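Local structure of uncharacterized protein (Pyrococcus furiosus, 3IDU) at residues T13-G25 with Y37-V49. The protein is of unknown function but contains a CARDB domain, the part described here, an all-beta module of the E-set clan that binds two manganese ions. Sequence-based numbering, arbitrary orientation.
With MN (manganese (II) ion), chain C.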
ATOM      1  N   THR A  13      -7.333  21.208   5.727  1.00 52.95           N
ATOM      2  CA  THR A  13      -8.025  20.479   6.785  1.00 46.40           C
ATOM      3  C   THR A  13      -7.049  19.660   7.628  1.00 43.22           C
ATOM      4  O   THR A  13      -6.148  19.010   7.098  1.00 45.62           O
ATOM      5  CB  THR A  13      -9.081  19.524   6.205  1.00 48.78           C
ATOM      6  OG1 THR A  13      -9.733  18.824   7.273  1.00 53.77           O
ATOM      7  CG2 THR A  13      -8.429  18.524   5.265  1.00 51.08           C
ATOM      8  N   PHE A  14      -7.240  19.700   8.943  1.00 35.20           N
ATOM      9  CA  PHE A  14      -6.389  18.970   9.873  1.00 30.01           C
ATOM     10  C   PHE A  14      -7.242  18.231  10.890  1.00 21.82           C
ATOM     11  O   PHE A  14      -6.732  17.699  11.871  1.00 22.20           O
ATOM     12  CB  PHE A  14      -5.452  19.936  10.601  1.00 33.96           C
ATOM     13  CG  PHE A  14      -4.376  20.505   9.729  1.00 43.28           C
ATOM     14  CD1 PHE A  14      -3.359  19.690   9.243  1.00 46.08           C
ATOM     15  CD2 PHE A  14      -4.380  21.853   9.384  1.00 45.22           C
ATOM     16  CE1 PHE A  14      -2.359  20.207   8.427  1.00 47.38           C
ATOM     17  CE2 PHE A  14      -3.385  22.381   8.568  1.00 48.88           C
ATOM     18  CZ  PHE A  14      -2.371  21.555   8.087  1.00 50.94           C
ATOM     19  N   GLU A  15      -8.544  18.190  10.645  1.00 19.29           N
ATOM     20  CA  GLU A  15      -9.446  17.526  11.568  1.00 15.04           C
ATOM     21  C   GLU A  15      -9.685  16.055  11.256  1.00  9.64           C
ATOM     22  O   GLU A  15     -10.443  15.393  11.960  1.00 12.46           O
ATOM     23  CB  GLU A  15     -10.785  18.268  11.609  1.00 19.84           C
ATOM     24  CG  GLU A  15     -10.675  19.729  12.024  1.00 31.23           C
ATOM     25  CD  GLU A  15      -9.984  19.903  13.361  1.00 38.07           C
ATOM     26  OE1 GLU A  15     -10.347  19.189  14.322  1.00 37.76           O
ATOM     27  OE2 GLU A  15      -9.080  20.759  13.457  1.00 45.41           O
ATOM     28  N   PHE A  16      -9.044  15.535  10.210  1.00 10.82           N
ATOM     29  CA  PHE A  16      -9.225  14.125   9.848  1.00 10.38           C
ATOM     30  C   PHE A  16      -7.972  13.462   9.322  1.00  9.82           C
ATOM     31  O   PHE A  16      -7.126  14.109   8.706  1.00 13.03           O
ATOM     32  CB  PHE A  16     -10.264  13.950   8.735  1.00 13.47           C
ATOM     33  CG  PHE A  16     -11.612  14.506   9.052  1.00 10.09           C
ATOM     34  CD1 PHE A  16     -11.910  15.836   8.780  1.00 13.54           C
ATOM     35  CD2 PHE A  16     -12.597  13.689   9.586  1.00  9.15           C
ATOM     36  CE1 PHE A  16     -13.177  16.348   9.035  1.00 12.80           C
ATOM     37  CE2 PHE A  16     -13.867  14.187   9.846  1.00 11.02           C
ATOM     38  CZ  PHE A  16     -14.161  15.522   9.569  1.00 13.41           C
ATOM     39  N   PRO A  17      -7.833  12.153   9.557  1.00  7.86           N
ATOM     40  CA  PRO A  17      -6.635  11.515   9.022  1.00  8.34           C
ATOM     41  C   PRO A  17      -6.994  11.174   7.573  1.00 13.49           C
ATOM     42  O   PRO A  17      -8.135  11.373   7.158  1.00  9.35           O
ATOM     43  CB  PRO A  17      -6.490  10.261   9.895  1.00 14.54           C
ATOM     44  CG  PRO A  17      -7.912   9.901  10.212  1.00 15.01           C
ATOM     45  CD  PRO A  17      -8.564  11.257  10.473  1.00  8.68           C
ATOM     46  N   ASP A  18      -6.023  10.718   6.793  1.00  7.80           N
ATOM     47  CA  ASP A  18      -6.303  10.274   5.432  1.00  6.77           C
ATOM     48  C   ASP A  18      -5.232   9.285   5.046  1.00  6.79           C
ATOM     49  O   ASP A  18      -4.103   9.648   4.723  1.00  7.11           O
ATOM     50  CB  ASP A  18      -6.341  11.399   4.391  1.00  9.59           C
ATOM     51  CG  ASP A  18      -6.774  10.880   3.018  1.00 11.69           C
ATOM     52  OD1 ASP A  18      -7.133   9.686   2.941  1.00 12.49           O
ATOM     53  OD2 ASP A  18      -6.765  11.637   2.023  1.00 17.38           O
ATOM     54  N   LEU A  19      -5.611   8.023   5.098  1.00  7.57           N
ATOM     55  CA  LEU A  19      -4.713   6.938   4.778  1.00  7.40           C
ATOM     56  C   LEU A  19      -4.634   6.698   3.284  1.00 12.04           C
ATOM     57  O   LEU A  19      -5.638   6.748   2.585  1.00  8.33           O
ATOM     58  CB  LEU A  19      -5.207   5.677   5.474  1.00  7.75           C
ATOM     59  CG  LEU A  19      -5.265   5.796   6.993  1.00  6.62           C
ATOM     60  CD1 LEU A  19      -6.124   4.684   7.578  1.00  6.32           C
ATOM     61  CD2 LEU A  19      -3.849   5.733   7.548  1.00  9.48           C
ATOM     62  N   THR A  20      -3.429   6.429   2.799  1.00  8.41           N
ATOM     63  CA  THR A  20      -3.232   6.150   1.388  1.00  9.00           C
ATOM     64  C   THR A  20      -2.141   5.095   1.255  1.00  9.40           C
ATOM     65  O   THR A  20      -1.334   4.911   2.166  1.00  9.46           O
ATOM     66  CB  THR A  20      -2.810   7.415   0.613  1.00 13.71           C
ATOM     67  OG1 THR A  20      -2.997   7.192  -0.792  1.00 24.73           O
ATOM     68  CG2 THR A  20      -1.350   7.730   0.872  1.00  5.22           C
ATOM     69  N   VAL A  21      -2.119   4.402   0.124  1.00 10.38           N
ATOM     70  CA  VAL A  21      -1.116   3.370  -0.114  1.00 10.26           C
ATOM     71  C   VAL A  21      -0.602   3.405  -1.547  1.00 11.53           C
ATOM     72  O   VAL A  21      -1.323   3.777  -2.475  1.00 11.20           O
ATOM     73  CB  VAL A  21      -1.673   1.954   0.151  1.00 12.07           C
ATOM     74  CG1 VAL A  21      -1.930   1.756   1.628  1.00 22.00           C
ATOM     75  CG2 VAL A  21      -2.948   1.741  -0.652  1.00 11.81           C
ATOM     76  N   GLU A  22       0.655   3.006  -1.713  1.00 11.58           N
ATOM     77  CA  GLU A  22       1.293   2.962  -3.020  1.00 11.72           C
ATOM     78  C   GLU A  22       2.288   1.807  -2.994  1.00 13.68           C
ATOM     79  O   GLU A  22       2.940   1.567  -1.978  1.00 12.68           O
ATOM     80  CB  GLU A  22       2.042   4.267  -3.302  1.00 14.30           C
ATOM     81  CG  GLU A  22       2.162   4.598  -4.781  1.00 25.54           C
ATOM     82  CD  GLU A  22       3.265   5.601  -5.073  1.00 25.38           C
ATOM     83  OE1 GLU A  22       3.467   6.522  -4.259  1.00 25.10           O
ATOM     84  OE2 GLU A  22       3.923   5.470  -6.124  1.00 32.68           O
ATOM     85  N   ILE A  23       2.397   1.093  -4.108  1.00 12.73           N
ATOM     86  CA  ILE A  23       3.320  -0.034  -4.212  1.00 10.31           C
ATOM     87  C   ILE A  23       4.480   0.359  -5.119  1.00 10.12           C
ATOM     88  O   ILE A  23       4.276   1.022  -6.132  1.00 15.29           O
ATOM     89  CB  ILE A  23       2.635  -1.258  -4.844  1.00 11.82           C
ATOM     90  CG1 ILE A  23       1.475  -1.728  -3.964  1.00 10.47           C
ATOM     91  CG2 ILE A  23       3.658  -2.367  -5.061  1.00 10.85           C
ATOM     92  CD1 ILE A  23       0.444  -2.543  -4.719  1.00 20.40           C
ATOM     93  N   LYS A  24       5.693  -0.040  -4.750  1.00 13.05           N
ATOM     94  CA  LYS A  24       6.866   0.254  -5.566  1.00 18.59           C
ATOM     95  C   LYS A  24       7.755  -0.978  -5.665  1.00 14.70           C
ATOM     96  O   LYS A  24       7.971  -1.678  -4.678  1.00 17.21           O
ATOM     97  CB  LYS A  24       7.666   1.421  -4.979  1.00 17.12           C
ATOM     98  CG  LYS A  24       6.925   2.740  -4.999  1.00 24.94           C
ATOM     99  CD  LYS A  24       7.861   3.909  -4.759  1.00 26.69           C
ATOM    100  CE  LYS A  24       7.090   5.218  -4.772  1.00 31.99           C
ATOM    101  NZ  LYS A  24       7.993   6.390  -4.660  1.00 38.90           N
ATOM    102  N   GLY A  25       8.260  -1.243  -6.863  1.00 18.24           N
ATOM    103  CA  GLY A  25       9.118  -2.396  -7.063  1.00 16.97           C
ATOM    104  C   GLY A  25       9.211  -2.758  -8.533  1.00 14.82           C
ATOM    105  O   GLY A  25       8.644  -2.060  -9.368  1.00 16.17           O
ATOM    106  N   TYR A  37       9.613  -5.716  -2.912  1.00 19.19           N
ATOM    107  CA  TYR A  37       8.656  -4.639  -3.144  1.00 22.49           C
ATOM    108  C   TYR A  37       8.483  -3.792  -1.901  1.00 16.16           C
ATOM    109  O   TYR A  37       8.810  -4.221  -0.798  1.00 16.32           O
ATOM    110  CB  TYR A  37       7.293  -5.197  -3.558  1.00 22.46           C
ATOM    111  CG  TYR A  37       7.279  -5.830  -4.929  1.00 18.78           C
ATOM    112  CD1 TYR A  37       7.705  -7.144  -5.120  1.00 20.72           C
ATOM    113  CD2 TYR A  37       6.868  -5.101  -6.042  1.00 19.70           C
ATOM    114  CE1 TYR A  37       7.721  -7.716  -6.394  1.00 24.31           C
ATOM    115  CE2 TYR A  37       6.881  -5.661  -7.315  1.00 27.08           C
ATOM    116  CZ  TYR A  37       7.309  -6.966  -7.485  1.00 23.17           C
ATOM    117  OH  TYR A  37       7.334  -7.511  -8.748  1.00 26.19           O
ATOM    118  N   GLU A  38       7.975  -2.580  -2.083  1.00 15.94           N
ATOM    119  CA  GLU A  38       7.750  -1.693  -0.955  1.00 18.92           C
ATOM    120  C   GLU A  38       6.334  -1.149  -0.984  1.00 17.24           C
ATOM    121  O   GLU A  38       5.826  -0.752  -2.034  1.00 19.29           O
ATOM    122  CB  GLU A  38       8.733  -0.519  -0.975  1.00 25.33           C
ATOM    123  CG  GLU A  38      10.197  -0.919  -1.044  1.00 26.46           C
ATOM    124  CD  GLU A  38      11.126   0.267  -0.889  1.00 32.36           C
ATOM    125  OE1 GLU A  38      10.901   1.293  -1.567  1.00 34.83           O
ATOM    126  OE2 GLU A  38      12.088   0.172  -0.097  1.00 39.30           O
ATOM    127  N   VAL A  39       5.696  -1.148   0.178  1.00 12.58           N
ATOM    128  CA  VAL A  39       4.354  -0.613   0.297  1.00 13.49           C
ATOM    129  C   VAL A  39       4.513   0.684   1.081  1.00 10.31           C
ATOM    130  O   VAL A  39       4.943   0.669   2.231  1.00 11.42           O
ATOM    131  CB  VAL A  39       3.423  -1.575   1.062  1.00 13.77           C
ATOM    132  CG1 VAL A  39       2.046  -0.945   1.212  1.00 17.66           C
ATOM    133  CG2 VAL A  39       3.314  -2.906   0.309  1.00 23.11           C
ATOM    134  N   HIS A  40       4.206   1.805   0.435  1.00  9.95           N
ATOM    135  CA  HIS A  40       4.308   3.113   1.069  1.00 12.34           C
ATOM    136  C   HIS A  40       2.938   3.509   1.615  1.00 13.86           C
ATOM    137  O   HIS A  40       2.017   3.785   0.849  1.00 11.54           O
ATOM    138  CB  HIS A  40       4.787   4.159   0.056  1.00 12.47           C
ATOM    139  CG  HIS A  40       6.199   3.956  -0.399  1.00 21.29           C
ATOM    140  ND1 HIS A  40       7.179   4.909  -0.231  1.00 19.15           N
ATOM    141  CD2 HIS A  40       6.803   2.894  -0.984  1.00 20.76           C
ATOM    142  CE1 HIS A  40       8.328   4.443  -0.691  1.00 25.51           C
ATOM    143  NE2 HIS A  40       8.127   3.222  -1.153  1.00 17.71           N
ATOM    144  N   VAL A  41       2.808   3.521   2.938  1.00 11.11           N
ATOM    145  CA  VAL A  41       1.543   3.882   3.577  1.00 11.43           C
ATOM    146  C   VAL A  41       1.714   5.255   4.215  1.00 10.91           C
ATOM    147  O   VAL A  41       2.663   5.491   4.966  1.00  7.65           O
ATOM    148  CB  VAL A  41       1.134   2.824   4.639  1.00  9.32           C
ATOM    149  CG1 VAL A  41       2.150   2.790   5.771  1.00 17.27           C
ATOM    150  CG2 VAL A  41      -0.260   3.121   5.170  1.00 12.16           C
ATOM    151  N   LYS A  42       0.800   6.173   3.906  1.00  6.82           N
ATOM    152  CA  LYS A  42       0.901   7.523   4.440  1.00  6.05           C
ATOM    153  C   LYS A  42      -0.390   8.011   5.074  1.00  7.98           C
ATOM    154  O   LYS A  42      -1.475   7.525   4.759  1.00  8.22           O
ATOM    155  CB  LYS A  42       1.292   8.487   3.315  1.00 10.16           C
ATOM    156  CG  LYS A  42       2.393   7.942   2.413  1.00 23.50           C
ATOM    157  CD  LYS A  42       2.592   8.766   1.151  1.00 22.64           C
ATOM    158  CE  LYS A  42       3.329  10.065   1.431  1.00 31.30           C
ATOM    159  NZ  LYS A  42       3.730  10.756   0.161  1.00 26.98           N
ATOM    160  N   ASN A  43      -0.251   8.963   5.989  1.00  7.43           N
ATOM    161  CA  ASN A  43      -1.397   9.590   6.626  1.00  9.62           C
ATOM    162  C   ASN A  43      -1.248  11.046   6.222  1.00 14.30           C
ATOM    163  O   ASN A  43      -0.401  11.756   6.757  1.00 11.25           O
ATOM    164  CB  ASN A  43      -1.347   9.484   8.149  1.00  9.88           C
ATOM    165  CG  ASN A  43      -2.519  10.188   8.812  1.00 13.81           C
ATOM    166  OD1 ASN A  43      -3.415  10.699   8.135  1.00  8.07           O
ATOM    167  ND2 ASN A  43      -2.525  10.208  10.143  1.00  8.36           N
ATOM    168  N   LEU A  44      -2.054  11.482   5.263  1.00 11.39           N
ATOM    169  CA  LEU A  44      -1.986  12.855   4.785  1.00 14.27           C
ATOM    170  C   LEU A  44      -2.698  13.828   5.715  1.00 18.61           C
ATOM    171  O   LEU A  44      -2.555  15.041   5.564  1.00 14.85           O
ATOM    172  CB  LEU A  44      -2.616  12.951   3.396  1.00 13.35           C
ATOM    173  CG  LEU A  44      -2.155  11.922   2.364  1.00 11.12           C
ATOM    174  CD1 LEU A  44      -2.973  12.072   1.087  1.00 12.92           C
ATOM    175  CD2 LEU A  44      -0.675  12.099   2.085  1.00 16.20           C
ATOM    176  N   GLY A  45      -3.452  13.292   6.672  1.00 13.63           N
ATOM    177  CA  GLY A  45      -4.215  14.126   7.588  1.00 14.65           C
ATOM    178  C   GLY A  45      -3.516  14.692   8.809  1.00 15.83           C
ATOM    179  O   GLY A  45      -2.365  14.363   9.091  1.00 11.61           O
ATOM    180  N   GLY A  46      -4.237  15.541   9.540  1.00 10.09           N
ATOM    181  CA  GLY A  46      -3.691  16.170  10.734  1.00  9.87           C
ATOM    182  C   GLY A  46      -3.998  15.429  12.025  1.00  7.31           C
ATOM    183  O   GLY A  46      -3.616  15.872  13.113  1.00 13.84           O
ATOM    184  N   ILE A  47      -4.701  14.308  11.905  1.00  8.48           N
ATOM    185  CA  ILE A  47      -5.047  13.481  13.056  1.00  7.94           C
ATOM    186  C   ILE A  47      -4.363  12.141  12.846  1.00  6.54           C
ATOM    187  O   ILE A  47      -4.354  11.616  11.735  1.00  8.17           O
ATOM    188  CB  ILE A  47      -6.570  13.269  13.162  1.00  8.05           C
ATOM    189  CG1 ILE A  47      -7.267  14.617  13.336  1.00 15.61           C
ATOM    190  CG2 ILE A  47      -6.886  12.341  14.326  1.00 11.95           C
ATOM    191  CD1 ILE A  47      -6.883  15.360  14.598  1.00 19.68           C
ATOM    192  N   GLY A  48      -3.771  11.601  13.905  1.00  6.40           N
ATOM    193  CA  GLY A  48      -3.082  10.331  13.783  1.00  6.15           C
ATOM    194  C   GLY A  48      -3.989   9.114  13.752  1.00 11.25           C
ATOM    195  O   GLY A  48      -5.192   9.199  14.023  1.00 10.47           O
ATOM    196  N   VAL A  49      -3.391   7.975  13.415  1.00  6.53           N
ATOM    197  CA  VAL A  49      -4.089   6.703  13.342  1.00  7.55           C
ATOM    198  C   VAL A  49      -3.323   5.702  14.193  1.00 11.11           C
ATOM    199  O   VAL A  49      -2.318   5.152  13.760  1.00  9.18           O
ATOM    200  CB  VAL A  49      -4.148   6.186  11.891  1.00 11.06           C
ATOM    201  CG1 VAL A  49      -4.839   4.834  11.850  1.00  7.92           C
ATOM    202  CG2 VAL A  49      -4.902   7.203  11.021  1.00 10.19           C
TER
HETATM  203 MN    MN C 601      -7.745   7.488   2.402  1.00  9.80          MN
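Leu19 to Lys24 and Glu38 to Asn43 pair as antiparallel neighbours in the three-stranded sheet of this E-set-type beta sandwich, strand 19-24 lying outermost. Thr20-Lys42, Glu22-His40 and Lys24-Glu38 are the hydrogen-bonded pairs; the Glu22 N to His40 O bond is weak. Leu19, Val21, Ile23, Val39 and Val41 face the other sheet, where Val96 and Ala112 meet Val21. On the opposite face the extended Lys24 chain crosses the His40 ring at about a right angle, its CD 4.1 Å from the ring centroid in an off-centre CH-pi contact, while His40 ND1 is hydrogen-bonded to Glu75 OE1. At the start of strand 19-24, Asp18 and Leu19 hold a manganese ion through Asp18 OD1 at 2.3 Å and Leu19 O at 2.2 Å; Glu104, Asn106, Asn109 and Asn110 complete the site. Behind this first shell stands Asn43, whose CG, anti to its backbone N (chi1 178°), carries the amide across to the backbone of Asp18. Asn43 OD1 accepts from Asp18 N at 2.9 Å, nearly straight at 169°, and from the opposite face of the amide Gly45 N at 3.0 Å, closing an Asx turn. At the amide's other end, Asn43 ND2 gives a 2.8 Å bond to Ile47 O, fixing its rotation.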